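Local structure of carboxypeptidase 1 (Deinococcus radiodurans str. R1, 5GIV) at residues L381-Y389 with S399-W410. The protein is an M32-family metallocarboxypeptidase that binds one zinc ion per subunit and probably removes amino acids one by one, with broad specificity, from peptide C-termini. Residues are numbered along the deposited sequence; the frame is centred on the assembly and turned at random.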
ATOM      1  N   LEU A 381      -2.009   2.325  38.895  1.00 29.97           N
ATOM      2  CA  LEU A 381      -1.133   1.535  38.033  1.00 29.95           C
ATOM      3  C   LEU A 381       0.231   2.189  37.850  1.00 29.89           C
ATOM      4  O   LEU A 381       1.258   1.504  37.882  1.00 29.91           O
ATOM      5  CB  LEU A 381      -1.798   1.299  36.675  1.00 29.92           C
ATOM      6  CG  LEU A 381      -0.977   0.518  35.644  1.00 29.91           C
ATOM      7  CD1 LEU A 381      -0.625  -0.892  36.143  1.00 29.98           C
ATOM      8  CD2 LEU A 381      -1.730   0.443  34.330  1.00 29.86           C
ATOM      9  N   ALA A 382       0.269   3.510  37.653  1.00 25.88           N
ATOM     10  CA  ALA A 382       1.546   4.178  37.418  1.00 25.80           C
ATOM     11  C   ALA A 382       2.508   3.921  38.564  1.00 25.84           C
ATOM     12  O   ALA A 382       3.682   3.600  38.345  1.00 25.82           O
ATOM     13  CB  ALA A 382       1.335   5.683  37.220  1.00 25.73           C
ATOM     14  N   ASP A 383       2.019   4.048  39.801  1.00 31.40           N
ATOM     15  CA  ASP A 383       2.862   3.818  40.970  1.00 31.46           C
ATOM     16  C   ASP A 383       3.244   2.347  41.108  1.00 31.55           C
ATOM     17  O   ASP A 383       4.398   2.032  41.416  1.00 31.60           O
ATOM     18  CB  ASP A 383       2.154   4.335  42.222  1.00 31.51           C
ATOM     19  CG  ASP A 383       1.900   5.839  42.159  1.00 31.45           C
ATOM     20  OD1 ASP A 383       2.811   6.574  41.717  1.00 31.36           O
ATOM     21  OD2 ASP A 383       0.783   6.287  42.518  1.00 31.48           O
ATOM     22  N   ALA A 384       2.291   1.430  40.902  1.00 26.75           N
ATOM     23  CA  ALA A 384       2.608   0.006  41.007  1.00 26.84           C
ATOM     24  C   ALA A 384       3.631  -0.412  39.957  1.00 26.81           C
ATOM     25  O   ALA A 384       4.502  -1.251  40.228  1.00 26.90           O
ATOM     26  CB  ALA A 384       1.337  -0.831  40.878  1.00 26.88           C
ATOM     27  N   TRP A 385       3.541   0.171  38.755  1.00 17.44           N
ATOM     28  CA  TRP A 385       4.502  -0.114  37.693  1.00 17.40           C
ATOM     29  C   TRP A 385       5.916   0.263  38.122  1.00 17.40           C
ATOM     30  O   TRP A 385       6.843  -0.553  38.026  1.00 17.46           O
ATOM     31  CB  TRP A 385       4.096   0.633  36.416  1.00 17.31           C
ATOM     32  CG  TRP A 385       5.019   0.420  35.218  1.00 17.28           C
ATOM     33  CD1 TRP A 385       6.299   0.880  35.074  1.00 17.26           C
ATOM     34  CD2 TRP A 385       4.698  -0.256  33.989  1.00 17.28           C
ATOM     35  NE1 TRP A 385       6.800   0.512  33.846  1.00 17.24           N
ATOM     36  CE2 TRP A 385       5.838  -0.186  33.162  1.00 17.25           C
ATOM     37  CE3 TRP A 385       3.563  -0.918  33.514  1.00 17.29           C
ATOM     38  CZ2 TRP A 385       5.876  -0.758  31.893  1.00 17.25           C
ATOM     39  CZ3 TRP A 385       3.602  -1.489  32.254  1.00 17.29           C
ATOM     40  CH2 TRP A 385       4.750  -1.406  31.459  1.00 17.27           C
ATOM     41  N   HIS A 386       6.105   1.502  38.590  1.00 25.63           N
ATOM     42  CA  HIS A 386       7.420   1.931  39.062  1.00 25.63           C
ATOM     43  C   HIS A 386       7.915   1.052  40.206  1.00 25.76           C
ATOM     44  O   HIS A 386       9.092   0.674  40.248  1.00 25.81           O
ATOM     45  CB  HIS A 386       7.374   3.397  39.505  1.00 25.53           C
ATOM     46  CG  HIS A 386       7.232   4.376  38.377  1.00 25.42           C
ATOM     47  ND1 HIS A 386       7.945   4.270  37.201  1.00 25.38           N
ATOM     48  CD2 HIS A 386       6.463   5.486  38.251  1.00 25.35           C
ATOM     49  CE1 HIS A 386       7.616   5.267  36.398  1.00 25.31           C
ATOM     50  NE2 HIS A 386       6.720   6.019  37.010  1.00 25.28           N
ATOM     51  N   ALA A 387       7.032   0.714  41.146  1.00 21.04           N
ATOM     52  CA  ALA A 387       7.438  -0.149  42.250  1.00 21.16           C
ATOM     53  C   ALA A 387       7.896  -1.510  41.740  1.00 21.25           C
ATOM     54  O   ALA A 387       8.898  -2.055  42.216  1.00 21.34           O
ATOM     55  CB  ALA A 387       6.288  -0.299  43.246  1.00 21.21           C
ATOM     56  N   ALA A 388       7.176  -2.074  40.769  1.00 17.64           N
ATOM     57  CA  ALA A 388       7.561  -3.373  40.225  1.00 17.72           C
ATOM     58  C   ALA A 388       8.858  -3.286  39.422  1.00 17.71           C
ATOM     59  O   ALA A 388       9.622  -4.255  39.386  1.00 17.81           O
ATOM     60  CB  ALA A 388       6.434  -3.943  39.369  1.00 17.71           C
ATOM     61  N   TYR A 389       9.105  -2.160  38.739  1.00 18.68           N
ATOM     62  CA  TYR A 389      10.372  -2.006  38.026  1.00 18.67           C
ATOM     63  C   TYR A 389      11.540  -1.895  39.002  1.00 18.75           C
ATOM     64  O   TYR A 389      12.591  -2.510  38.784  1.00 18.82           O
ATOM     65  CB  TYR A 389      10.312  -0.799  37.076  1.00 18.51           C
ATOM     66  CG  TYR A 389      10.114  -1.205  35.634  1.00 18.47           C
ATOM     67  CD1 TYR A 389       8.868  -1.606  35.170  1.00 18.46           C
ATOM     68  CD2 TYR A 389      11.174  -1.214  34.746  1.00 18.47           C
ATOM     69  CE1 TYR A 389       8.691  -2.002  33.857  1.00 18.43           C
ATOM     70  CE2 TYR A 389      11.006  -1.599  33.434  1.00 18.44           C
ATOM     71  CZ  TYR A 389       9.769  -1.992  32.991  1.00 18.43           C
ATOM     72  OH  TYR A 389       9.618  -2.382  31.677  1.00 18.41           O
ATOM     73  N   SER A 399       9.809   9.249  34.795  1.00 32.08           N
ATOM     74  CA  SER A 399       8.423   9.667  34.726  1.00 32.05           C
ATOM     75  C   SER A 399       7.598   8.473  34.255  1.00 32.10           C
ATOM     76  O   SER A 399       8.080   7.336  34.237  1.00 32.17           O
ATOM     77  CB  SER A 399       8.284  10.887  33.808  1.00 31.99           C
ATOM     78  OG  SER A 399       8.643  10.562  32.480  1.00 31.99           O
ATOM     79  N   ASP A 400       6.352   8.733  33.861  1.00 24.40           N
ATOM     80  CA  ASP A 400       5.492   7.684  33.335  1.00 24.44           C
ATOM     81  C   ASP A 400       5.683   7.449  31.846  1.00 24.43           C
ATOM     82  O   ASP A 400       5.186   6.441  31.335  1.00 24.48           O
ATOM     83  CB  ASP A 400       4.021   8.020  33.606  1.00 24.45           C
ATOM     84  CG  ASP A 400       3.719   8.143  35.078  1.00 24.48           C
ATOM     85  OD1 ASP A 400       4.265   7.357  35.867  1.00 24.53           O
ATOM     86  OD2 ASP A 400       2.941   9.033  35.462  1.00 24.47           O
ATOM     87  N   VAL A 401       6.395   8.340  31.143  1.00 18.88           N
ATOM     88  CA  VAL A 401       6.604   8.162  29.707  1.00 18.88           C
ATOM     89  C   VAL A 401       7.128   6.765  29.416  1.00 18.93           C
ATOM     90  O   VAL A 401       6.564   6.023  28.600  1.00 18.96           O
ATOM     91  CB  VAL A 401       7.563   9.234  29.163  1.00 18.84           C
ATOM     92  CG1 VAL A 401       7.910   8.936  27.709  1.00 18.85           C
ATOM     93  CG2 VAL A 401       6.945  10.632  29.300  1.00 18.79           C
ATOM     94  N   ASP A 402       8.225   6.395  30.073  1.00 25.16           N
ATOM     95  CA  ASP A 402       8.814   5.071  29.956  1.00 25.22           C
ATOM     96  C   ASP A 402       8.433   4.172  31.123  1.00 25.27           C
ATOM     97  O   ASP A 402       9.032   3.105  31.299  1.00 25.33           O
ATOM     98  CB  ASP A 402      10.328   5.192  29.824  1.00 25.24           C
ATOM     99  CG  ASP A 402      10.747   5.879  28.523  1.00 25.21           C
ATOM    100  OD1 ASP A 402       9.974   5.834  27.543  1.00 25.20           O
ATOM    101  OD2 ASP A 402      11.845   6.472  28.486  1.00 25.21           O
ATOM    102  N   GLY A 403       7.472   4.607  31.947  1.00 17.33           N
ATOM    103  CA  GLY A 403       6.817   3.758  32.918  1.00 17.32           C
ATOM    104  C   GLY A 403       5.576   3.112  32.339  1.00 17.33           C
ATOM    105  O   GLY A 403       5.648   2.462  31.293  1.00 17.33           O
ATOM    106  N   ALA A 404       4.428   3.292  33.007  1.00 20.97           N
ATOM    107  CA  ALA A 404       3.180   2.628  32.621  1.00 21.00           C
ATOM    108  C   ALA A 404       2.631   3.081  31.268  1.00 20.96           C
ATOM    109  O   ALA A 404       1.743   2.416  30.732  1.00 20.98           O
ATOM    110  CB  ALA A 404       2.115   2.836  33.700  1.00 21.04           C
ATOM    111  N   LEU A 405       3.094   4.206  30.724  1.00 17.37           N
ATOM    112  CA  LEU A 405       2.705   4.633  29.381  1.00 17.40           C
ATOM    113  C   LEU A 405       3.578   4.013  28.293  1.00 17.39           C
ATOM    114  O   LEU A 405       3.334   4.254  27.103  1.00 17.41           O
ATOM    115  CB  LEU A 405       2.767   6.163  29.267  1.00 17.45           C
ATOM    116  CG  LEU A 405       1.848   7.009  30.155  1.00 17.48           C
ATOM    117  CD1 LEU A 405       2.288   8.466  30.162  1.00 17.53           C
ATOM    118  CD2 LEU A 405       0.418   6.910  29.667  1.00 17.50           C
ATOM    119  N   GLN A 406       4.571   3.205  28.679  1.00 18.99           N
ATOM    120  CA  GLN A 406       5.617   2.780  27.746  1.00 19.00           C
ATOM    121  C   GLN A 406       5.060   1.956  26.590  1.00 19.03           C
ATOM    122  O   GLN A 406       5.335   2.246  25.416  1.00 19.02           O
ATOM    123  CB  GLN A 406       6.687   1.986  28.492  1.00 19.04           C
ATOM    124  CG  GLN A 406       7.605   1.230  27.571  1.00 19.07           C
ATOM    125  CD  GLN A 406       8.607   0.362  28.307  1.00 19.14           C
ATOM    126  OE1 GLN A 406       9.050  -0.653  27.781  1.00 19.19           O
ATOM    127  NE2 GLN A 406       8.989   0.769  29.516  1.00 19.14           N
ATOM    128  N   ASP A 407       4.308   0.907  26.897  1.00 19.23           N
ATOM    129  CA  ASP A 407       3.854  -0.029  25.881  1.00 19.27           C
ATOM    130  C   ASP A 407       2.423   0.278  25.446  1.00 19.26           C
ATOM    131  O   ASP A 407       1.593   0.736  26.239  1.00 19.26           O
ATOM    132  CB  ASP A 407       3.975  -1.469  26.392  1.00 19.33           C
ATOM    133  CG  ASP A 407       5.382  -2.059  26.158  1.00 19.36           C
ATOM    134  OD1 ASP A 407       5.938  -1.871  25.049  1.00 19.35           O
ATOM    135  OD2 ASP A 407       5.936  -2.698  27.085  1.00 19.40           O
ATOM    136  N   VAL A 408       2.149   0.034  24.160  1.00 17.97           N
ATOM    137  CA  VAL A 408       0.843   0.354  23.592  1.00 17.98           C
ATOM    138  C   VAL A 408      -0.235  -0.665  23.958  1.00 18.01           C
ATOM    139  O   VAL A 408      -1.428  -0.356  23.838  1.00 18.03           O
ATOM    140  CB  VAL A 408       0.915   0.460  22.055  1.00 17.99           C
ATOM    141  CG1 VAL A 408       1.074  -0.898  21.421  1.00 18.02           C
ATOM    142  CG2 VAL A 408      -0.316   1.146  21.509  1.00 18.01           C
ATOM    143  N   HIS A 409       0.143  -1.859  24.421  1.00 18.42           N
ATOM    144  CA  HIS A 409      -0.802  -2.974  24.459  1.00 18.45           C
ATOM    145  C   HIS A 409      -2.086  -2.621  25.210  1.00 18.46           C
ATOM    146  O   HIS A 409      -3.189  -2.762  24.670  1.00 18.48           O
ATOM    147  CB  HIS A 409      -0.132  -4.213  25.062  1.00 18.48           C
ATOM    148  CG  HIS A 409       1.089  -4.657  24.315  1.00 18.49           C
ATOM    149  ND1 HIS A 409       2.166  -3.824  24.086  1.00 18.47           N
ATOM    150  CD2 HIS A 409       1.398  -5.841  23.734  1.00 18.50           C
ATOM    151  CE1 HIS A 409       3.091  -4.481  23.409  1.00 18.48           C
ATOM    152  NE2 HIS A 409       2.646  -5.703  23.174  1.00 18.50           N
ATOM    153  N   TRP A 410      -1.968  -2.148  26.453  1.00 18.51           N
ATOM    154  CA  TRP A 410      -3.159  -1.871  27.257  1.00 18.54           C
ATOM    155  C   TRP A 410      -3.948  -0.657  26.771  1.00 18.53           C
ATOM    156  O   TRP A 410      -5.058  -0.421  27.264  1.00 18.56           O
ATOM    157  CB  TRP A 410      -2.770  -1.656  28.720  1.00 18.55           C
ATOM    158  CG  TRP A 410      -2.089  -2.831  29.351  1.00 18.58           C
ATOM    159  CD1 TRP A 410      -2.158  -4.138  28.950  1.00 18.61           C
ATOM    160  CD2 TRP A 410      -1.227  -2.809  30.497  1.00 18.60           C
ATOM    161  NE1 TRP A 410      -1.393  -4.925  29.776  1.00 18.65           N
ATOM    162  CE2 TRP A 410      -0.813  -4.133  30.735  1.00 18.65           C
ATOM    163  CE3 TRP A 410      -0.769  -1.796  31.346  1.00 18.57           C
ATOM    164  CZ2 TRP A 410       0.042  -4.473  31.784  1.00 18.70           C
ATOM    165  CZ3 TRP A 410       0.073  -2.135  32.388  1.00 18.62           C
ATOM    166  CH2 TRP A 410       0.469  -3.462  32.598  1.00 18.68           C
TER
HETATM  167  O   HOH W   1       4.451   4.525  35.700  1.00 17.47           O
HETATM  168  O   HOH W   2       9.609   1.479  33.409  1.00 17.22           O
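Ala382 and His386, one turn apart on helix 381-393, face Ala404 and Gly403 of the following loop, with CA atoms 5.3 Å apart for Ala382 and Ala404; the loop bends here in a type I beta turn from Gly403 to Gln406. This helix-loop packing belongs to the mainly helical M32 carboxypeptidase fold, away from the zinc site. With CG anti to the backbone N (chi1 -180°), the Trp385 indole swings out toward the loop and lays one face against the Gly403-Ala404 peptide. Ala404 CA makes a CH-pi contact 3.8 Å from the centroid of the six-membered ring, and Gly403 O sits over the same face nearer the rim. At the edge of the Trp385 indole, its CZ3 meets Trp410 CZ3 at 3.6 Å; the six-membered rings are 85° apart but offset, an oblique pair. Leu381 CD2 packs on the same Trp410 atom, while Leu367 and Arg364 of helix 357-372 also touch Trp385. Trp385 NE1 gives its hydrogen to water 2, which in turn donates to Asp402 O and lies over the centre of the Tyr389 ring. Cutting Trp385 back to an alanine is likely to open a gap against the Gly403-Ala404 peptide and leave water 2 without its indole donor. Gln406 NE2 also reaches Asp402 O (2.9 Å), approaching from above the carbonyl plane. Nearer the start of the loop, His386 NE2 makes a weak, bent bond (135°) to Asp400 OD1, the ring and carboxylate planes only slightly tilted from each other. Water 1 ties the backbones together, donating to Ala382 O and to Asp400 OD1 and accepting from Ala404 N at 3.0 Å.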